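Local coordinates for enoyl-CoA hydratase subunit II (Geobacillus kaustophilus, PDB 2EJ5) that catalyses the hydration of enoyl-CoA thioesters, probably in phenylacetic acid catabolism, at the interface of chains A and B. Coordinates in Å, arbitrary orientation; residue numbers count along the deposited sequence, not the author numbering. Chains: chain A/B, Enoyl-CoA hydratase subunit II.

The interface of chains A and B. Residues chain A 223, 226-227, 230; chain B 79, 138-141.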
# COMPACT_ATOMS: atom_id res chain seq x y z
N LEU A 223 12.68 11.92 7.97
CA LEU A 223 13.02 12.14 9.39
C LEU A 223 13.33 13.63 9.70
O LEU A 223 13.06 14.09 10.80
CB LEU A 223 14.23 11.30 9.82
CG LEU A 223 14.09 9.77 9.69
CD1 LEU A 223 15.30 8.96 10.18
CD2 LEU A 223 12.84 9.37 10.47
N GLU A 226 9.94 15.29 9.81
CA GLU A 226 9.26 14.89 11.04
C GLU A 226 9.71 15.69 12.26
O GLU A 226 8.89 16.10 13.10
CB GLU A 226 9.54 13.41 11.26
CG GLU A 226 8.91 12.83 12.49
CD GLU A 226 9.47 11.42 12.74
OE1 GLU A 226 10.43 11.32 13.51
OE2 GLU A 226 8.95 10.45 12.14
N ALA A 227 11.03 15.85 12.39
CA ALA A 227 11.63 16.56 13.53
C ALA A 227 11.16 18.01 13.56
O ALA A 227 10.80 18.53 14.60
CB ALA A 227 13.16 16.48 13.44
N GLN A 230 7.49 18.18 14.82
CA GLN A 230 7.38 17.88 16.23
C GLN A 230 7.87 19.05 17.06
O GLN A 230 7.38 19.23 18.15
CB GLN A 230 8.18 16.63 16.61
CG GLN A 230 7.77 16.02 17.96
CD GLN A 230 6.41 15.37 17.89
OE1 GLN A 230 5.37 16.03 17.62
NE2 GLN A 230 6.40 14.05 18.08
N LEU B 79 14.47 14.47 18.57
CA LEU B 79 14.39 13.56 17.42
C LEU B 79 15.67 13.46 16.57
O LEU B 79 16.15 12.35 16.31
CB LEU B 79 13.17 13.87 16.54
CG LEU B 79 11.86 13.39 17.16
CD1 LEU B 79 10.66 14.11 16.54
CD2 LEU B 79 11.71 11.84 17.05
N PRO B 138 2.88 11.37 15.51
CA PRO B 138 3.68 10.16 15.56
C PRO B 138 5.05 10.40 14.94
O PRO B 138 5.13 11.01 13.88
CB PRO B 138 2.85 9.15 14.74
CG PRO B 138 1.37 9.66 14.92
CD PRO B 138 1.61 11.18 14.79
N ASP B 139 6.10 9.93 15.61
CA ASP B 139 7.47 10.21 15.19
C ASP B 139 8.44 9.00 15.24
O ASP B 139 8.00 7.87 15.39
CB ASP B 139 8.00 11.40 15.98
CG ASP B 139 8.15 11.10 17.48
OD1 ASP B 139 8.04 9.90 17.88
OD2 ASP B 139 8.37 12.07 18.25
N ALA B 140 9.74 9.26 15.14
CA ALA B 140 10.75 8.19 14.94
C ALA B 140 10.36 7.31 13.73
O ALA B 140 10.50 6.06 13.77
CB ALA B 140 10.87 7.31 16.22
N GLY B 141 9.84 7.94 12.68
CA GLY B 141 9.60 7.20 11.43
C GLY B 141 8.20 6.64 11.26
O GLY B 141 7.91 6.08 10.21
O HOH W 1 6.38 10.16 11.58
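A:Glu226 OE2, a carboxylate oxygen, accepts the backbone N-H of B:Gly141 N at 2.7 Å; the bond is fairly straight and uses the syn lone pair. A water 2.6 Å from A:Glu226 OE2 also lies 2.8 Å from the carbonyl O of B:Pro138, tying this oxygen to a second point of the loop. The other oxygen, A:Glu226 OE1, takes the amide N of B:Ala140 at 2.7 Å through a bent bond. That donor stands above the carboxylate plane, 46° out of it. One carboxylate thus caps two successive backbone amides, and its rotation is restrained from both oxygens. With CG anti to the backbone N (chi1 -180°), the extended chain of A:Glu226 carries these oxygens off helix 219-235 to the loop. A glutamine here would probably weaken this cap, since its amide nitrogen cannot accept the N-H that falls to it, leaving one loop amide without its mate. Further along the helix, A:Gln230 NE2 donates to B:Asp139 OD2 at 2.8 Å, the acceptor lying near the amide plane while the donor stands above the carboxylate. A:Gln230 CB, which is aliphatic, meets B:Leu79 CD1 at 3.5 Å, and the backbone CA of A:Ala227 borders the same methyl. The patch docks one subunit's helix onto helix 75-92 and loop 138-141 of its neighbour, consistent with a role in holding together the deposited trimer.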